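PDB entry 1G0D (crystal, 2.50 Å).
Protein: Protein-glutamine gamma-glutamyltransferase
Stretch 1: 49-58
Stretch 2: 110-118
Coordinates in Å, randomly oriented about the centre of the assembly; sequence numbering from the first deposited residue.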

ATOM      1  N   SER A  49      51.069  15.558  -9.034  1.00 55.30           N
ATOM      2  CA  SER A  49      50.540  16.819  -8.542  1.00 54.91           C
ATOM      3  C   SER A  49      49.857  17.667  -9.572  1.00 54.75           C
ATOM      4  O   SER A  49      50.184  17.625 -10.760  1.00 53.68           O
ATOM      5  N   LEU A  50      48.927  18.480  -9.098  1.00 54.87           N
ATOM      6  CA  LEU A  50      48.217  19.345 -10.004  1.00 57.89           C
ATOM      7  C   LEU A  50      49.238  20.295 -10.615  1.00 59.61           C
ATOM      8  O   LEU A  50      49.844  21.121  -9.923  1.00 57.77           O
ATOM      9  N   PRO A  51      49.455  20.169 -11.928  1.00 62.64           N
ATOM     10  CA  PRO A  51      50.417  21.042 -12.606  1.00 66.15           C
ATOM     11  C   PRO A  51      50.146  22.494 -12.218  1.00 70.82           C
ATOM     12  O   PRO A  51      49.059  23.008 -12.446  1.00 73.72           O
ATOM     13  N   PRO A  52      51.149  23.184 -11.666  1.00 74.23           N
ATOM     14  CA  PRO A  52      51.117  24.576 -11.218  1.00 75.39           C
ATOM     15  C   PRO A  52      49.860  25.427 -11.455  1.00 74.28           C
ATOM     16  O   PRO A  52      49.076  25.668 -10.526  1.00 74.80           O
ATOM     17  N   LYS A  53      49.665  25.893 -12.686  1.00 70.93           N
ATOM     18  CA  LYS A  53      48.506  26.730 -12.947  1.00 69.86           C
ATOM     19  C   LYS A  53      47.271  25.943 -13.397  1.00 66.29           C
ATOM     20  O   LYS A  53      46.375  26.474 -14.058  1.00 66.40           O
ATOM     21  N   HIS A  54      47.226  24.677 -12.998  1.00 60.68           N
ATOM     22  CA  HIS A  54      46.122  23.783 -13.327  1.00 54.80           C
ATOM     23  C   HIS A  54      45.155  23.652 -12.149  1.00 50.96           C
ATOM     24  O   HIS A  54      45.575  23.566 -10.998  1.00 52.20           O
ATOM     25  N   HIS A  55      43.860  23.612 -12.431  1.00 43.55           N
ATOM     26  CA  HIS A  55      42.898  23.508 -11.357  1.00 37.98           C
ATOM     27  C   HIS A  55      41.835  22.482 -11.684  1.00 32.51           C
ATOM     28  O   HIS A  55      41.707  22.095 -12.822  1.00 27.93           O
ATOM     29  N   LEU A  56      41.084  22.027 -10.679  1.00 33.09           N
ATOM     30  CA  LEU A  56      40.011  21.042 -10.911  1.00 30.12           C
ATOM     31  C   LEU A  56      38.672  21.721 -11.251  1.00 29.20           C
ATOM     32  O   LEU A  56      38.364  22.826 -10.787  1.00 25.59           O
ATOM     33  N   GLU A  57      37.890  21.015 -12.069  1.00 29.42           N
ATOM     34  CA  GLU A  57      36.586  21.453 -12.533  1.00 29.06           C
ATOM     35  C   GLU A  57      35.648  20.251 -12.409  1.00 26.74           C
ATOM     36  O   GLU A  57      36.028  19.117 -12.719  1.00 25.41           O
ATOM     37  N   LEU A  58      34.425  20.483 -11.950  1.00 25.51           N
ATOM     38  CA  LEU A  58      33.477  19.371 -11.792  1.00 22.83           C
ATOM     39  C   LEU A  58      32.145  19.605 -12.489  1.00 21.30           C
ATOM     40  O   LEU A  58      31.490  20.627 -12.270  1.00 19.23           O
ATOM     41  N   LEU A 110      29.530  11.583 -12.776  1.00 28.98           N
ATOM     42  CA  LEU A 110      30.453  12.668 -12.443  1.00 27.15           C
ATOM     43  C   LEU A 110      31.724  12.753 -13.246  1.00 28.06           C
ATOM     44  O   LEU A 110      32.530  11.821 -13.261  1.00 27.31           O
ATOM     45  N   ALA A 111      31.925  13.915 -13.851  1.00 26.60           N
ATOM     46  CA  ALA A 111      33.111  14.161 -14.631  1.00 26.90           C
ATOM     47  C   ALA A 111      34.042  15.162 -13.942  1.00 27.70           C
ATOM     48  O   ALA A 111      33.737  16.353 -13.896  1.00 31.87           O
ATOM     49  N   VAL A 112      35.163  14.699 -13.390  1.00 27.98           N
ATOM     50  CA  VAL A 112      36.132  15.620 -12.778  1.00 29.00           C
ATOM     51  C   VAL A 112      37.185  16.021 -13.869  1.00 28.98           C
ATOM     52  O   VAL A 112      37.928  15.167 -14.396  1.00 26.04           O
ATOM     53  N   LEU A 113      37.209  17.304 -14.241  1.00 27.87           N
ATOM     54  CA  LEU A 113      38.148  17.793 -15.256  1.00 29.00           C
ATOM     55  C   LEU A 113      39.332  18.539 -14.668  1.00 31.02           C
ATOM     56  O   LEU A 113      39.158  19.375 -13.787  1.00 31.87           O
ATOM     57  N   VAL A 114      40.531  18.244 -15.165  1.00 32.38           N
ATOM     58  CA  VAL A 114      41.740  18.963 -14.754  1.00 33.87           C
ATOM     59  C   VAL A 114      42.014  19.909 -15.914  1.00 35.15           C
ATOM     60  O   VAL A 114      42.082  19.474 -17.055  1.00 36.32           O
ATOM     61  N   MET A 115      42.178  21.197 -15.648  1.00 38.22           N
ATOM     62  CA  MET A 115      42.408  22.103 -16.752  1.00 43.15           C
ATOM     63  C   MET A 115      43.511  23.103 -16.682  1.00 48.50           C
ATOM     64  O   MET A 115      43.892  23.574 -15.607  1.00 47.41           O
ATOM     65  N   SER A 116      43.970  23.458 -17.881  1.00 53.42           N
ATOM     66  CA  SER A 116      45.012  24.446 -18.105  1.00 57.38           C
ATOM     67  C   SER A 116      44.481  25.793 -17.617  1.00 59.57           C
ATOM     68  O   SER A 116      43.280  26.006 -17.592  1.00 61.89           O
ATOM     69  N   PRO A 117      45.364  26.721 -17.219  1.00 63.26           N
ATOM     70  CA  PRO A 117      44.879  28.026 -16.749  1.00 67.54           C
ATOM     71  C   PRO A 117      44.254  28.902 -17.836  1.00 71.47           C
ATOM     72  O   PRO A 117      43.681  29.948 -17.529  1.00 72.83           O
ATOM     73  N   ASP A 118      44.356  28.478 -19.098  1.00 76.08           N
ATOM     74  CA  ASP A 118      43.804  29.240 -20.234  1.00 80.18           C
ATOM     75  C   ASP A 118      42.353  28.897 -20.578  1.00 80.92           C
ATOM     76  O   ASP A 118      41.662  29.668 -21.261  1.00 81.91           O
TER

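Two antiparallel strands, 55-58 and 110-115, set the rules here, and the loop before the first strand extends the contact. Leu-50 starts sideways, with chi1 off-well at -115°, yet its end reaches over so that CD2 meets Val-114 CG1 at 3.4 Å. Lys-53, an m rotamer, gives its stem to the contact: CB lies 3.3 Å from Pro-117 CG while the extended remainder leads away into solvent. His-54, also m, lays one ring face over the backbone of Met-115 and Ser-116, with Pro-117 CD at the ring edge, 3.5 Å from ND1.

From His-55 the strand alternates. Two pairs of backbone hydrogen bonds, His-55 with Met-115 and Glu-57 with Leu-113, fix the register, so His-55, Glu-57, Leu-113 and Met-115 share one face. His-55 (p) brings CE1 to 3.3 Å from Met-115 CE and donates from NE2 to Glu-57 OE1 at 2.8 Å. Leu-56 (m, t) turns to the other, buried face, where CD2 packs 3.6 Å from Val-114 CG2. Glu-57 (t) sets CB 3.9 Å from Leu-113 CB; its OE2 is hydrogen-bonded elsewhere in the structure. Leu-58 closes the apolar row, CG 3.9 Å from Val-112 CG2 and CD2 4.3 Å from Leu-110 CD1. Both valines are t.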

ATOM      1  CB  SER A  49      51.672  17.650  -7.964  1.00 57.45           C
ATOM      2  OG  SER A  49      51.641  17.668  -6.554  1.00 66.66           O
ATOM      3  CB  LEU A  50      47.101  20.106  -9.267  1.00 57.78           C
ATOM      4  CG  LEU A  50      45.658  19.788  -9.686  1.00 58.07           C
ATOM      5  CD1 LEU A  50      44.799  21.023  -9.498  1.00 60.49           C
ATOM      6  CD2 LEU A  50      45.600  19.319 -11.140  1.00 57.58           C
ATOM      7  CB  PRO A  51      50.161  20.769 -14.077  1.00 64.99           C
ATOM      8  CG  PRO A  51      49.615  19.366 -14.107  1.00 63.62           C
ATOM      9  CD  PRO A  51      48.804  19.231 -12.861  1.00 62.63           C
ATOM     10  CB  PRO A  52      52.377  25.159 -11.846  1.00 76.34           C
ATOM     11  CG  PRO A  52      53.363  23.924 -11.861  1.00 77.06           C
ATOM     12  CD  PRO A  52      52.528  22.670 -11.558  1.00 76.32           C
ATOM     13  CB  LYS A  53      48.876  27.810 -13.965  1.00 74.53           C
ATOM     14  CG  LYS A  53      49.922  28.825 -13.450  1.00 79.53           C
ATOM     15  CD  LYS A  53      50.450  29.747 -14.576  1.00 81.89           C
ATOM     16  CE  LYS A  53      51.452  30.798 -14.078  1.00 79.58           C
ATOM     17  NZ  LYS A  53      51.684  31.847 -15.115  1.00 76.47           N
ATOM     18  CB  HIS A  54      46.672  22.409 -13.687  1.00 54.21           C
ATOM     19  CG  HIS A  54      47.289  22.357 -15.043  1.00 55.34           C
ATOM     20  ND1 HIS A  54      47.549  23.490 -15.781  1.00 58.21           N
ATOM     21  CD2 HIS A  54      47.657  21.309 -15.815  1.00 55.89           C
ATOM     22  CE1 HIS A  54      48.050  23.143 -16.954  1.00 58.84           C
ATOM     23  NE2 HIS A  54      48.125  21.825 -16.999  1.00 56.39           N
ATOM     24  CB  HIS A  55      42.274  24.885 -11.114  1.00 42.62           C
ATOM     25  CG  HIS A  55      41.224  25.264 -12.111  1.00 45.14           C
ATOM     26  ND1 HIS A  55      41.494  25.430 -13.450  1.00 49.38           N
ATOM     27  CD2 HIS A  55      39.891  25.464 -11.974  1.00 48.09           C
ATOM     28  CE1 HIS A  55      40.377  25.709 -14.098  1.00 47.58           C
ATOM     29  NE2 HIS A  55      39.388  25.735 -13.224  1.00 47.12           N
ATOM     30  CB  LEU A  56      39.803  20.102  -9.692  1.00 26.86           C
ATOM     31  CG  LEU A  56      40.874  19.090  -9.259  1.00 23.61           C
ATOM     32  CD1 LEU A  56      40.335  18.134  -8.200  1.00 19.99           C
ATOM     33  CD2 LEU A  56      41.354  18.342 -10.462  1.00 26.46           C
ATOM     34  CB  GLU A  57      36.696  21.882 -13.986  1.00 33.22           C
ATOM     35  CG  GLU A  57      35.668  22.861 -14.392  1.00 38.75           C
ATOM     36  CD  GLU A  57      35.984  24.218 -13.847  1.00 44.53           C
ATOM     37  OE1 GLU A  57      36.967  24.817 -14.317  1.00 48.25           O
ATOM     38  OE2 GLU A  57      35.259  24.687 -12.941  1.00 52.18           O
ATOM     39  CB  LEU A  58      33.195  19.107 -10.301  1.00 21.06           C
ATOM     40  CG  LEU A  58      34.007  18.020  -9.588  1.00 19.18           C
ATOM     41  CD1 LEU A  58      35.448  18.473  -9.553  1.00 18.12           C
ATOM     42  CD2 LEU A  58      33.485  17.763  -8.176  1.00 15.57           C
ATOM     43  CB  LEU A 110      30.865  12.590 -10.967  1.00 27.42           C
ATOM     44  CG  LEU A 110      31.100  13.867 -10.133  1.00 26.77           C
ATOM     45  CD1 LEU A 110      32.428  13.801  -9.447  1.00 25.73           C
ATOM     46  CD2 LEU A 110      31.048  15.072 -10.980  1.00 26.63           C
ATOM     47  CB  ALA A 111      32.722  14.678 -15.992  1.00 26.15           C
ATOM     48  CB  VAL A 112      36.817  14.948 -11.512  1.00 28.31           C
ATOM     49  CG1 VAL A 112      37.942  15.834 -10.954  1.00 27.55           C
ATOM     50  CG2 VAL A 112      35.760  14.693 -10.435  1.00 24.15           C
ATOM     51  CB  LEU A 113      37.488  18.786 -16.201  1.00 26.25           C
ATOM     52  CG  LEU A 113      36.438  18.521 -17.264  1.00 28.85           C
ATOM     53  CD1 LEU A 113      36.198  17.058 -17.560  1.00 29.67           C
ATOM     54  CD2 LEU A 113      35.199  19.184 -16.744  1.00 28.63           C
ATOM     55  CB  VAL A 114      42.970  18.017 -14.587  1.00 29.91           C
ATOM     56  CG1 VAL A 114      44.216  18.857 -14.248  1.00 28.08           C
ATOM     57  CG2 VAL A 114      42.696  16.984 -13.486  1.00 31.85           C
ATOM     58  CB  MET A 115      41.164  22.879 -17.032  1.00 44.04           C
ATOM     59  CG  MET A 115      40.070  22.025 -17.499  1.00 48.17           C
ATOM     60  SD  MET A 115      38.580  22.795 -17.053  1.00 51.73           S
ATOM     61  CE  MET A 115      39.117  24.574 -16.876  1.00 50.35           C
ATOM     62  CB  SER A 116      45.293  24.515 -19.598  1.00 56.98           C
ATOM     63  OG  SER A 116      46.382  25.370 -19.882  1.00 66.44           O
ATOM     64  CB  PRO A 117      46.125  28.686 -16.153  1.00 66.02           C
ATOM     65  CG  PRO A 117      47.249  28.068 -16.877  1.00 65.19           C
ATOM     66  CD  PRO A 117      46.831  26.633 -17.157  1.00 65.00           C
ATOM     67  CB  ASP A 118      44.654  29.011 -21.481  1.00 81.43           C
ATOM     68  CG  ASP A 118      44.441  27.641 -22.072  1.00 82.59           C
ATOM     69  OD1 ASP A 118      44.229  27.560 -23.305  1.00 84.33           O
ATOM     70  OD2 ASP A 118      44.483  26.649 -21.301  1.00 81.81           O
TER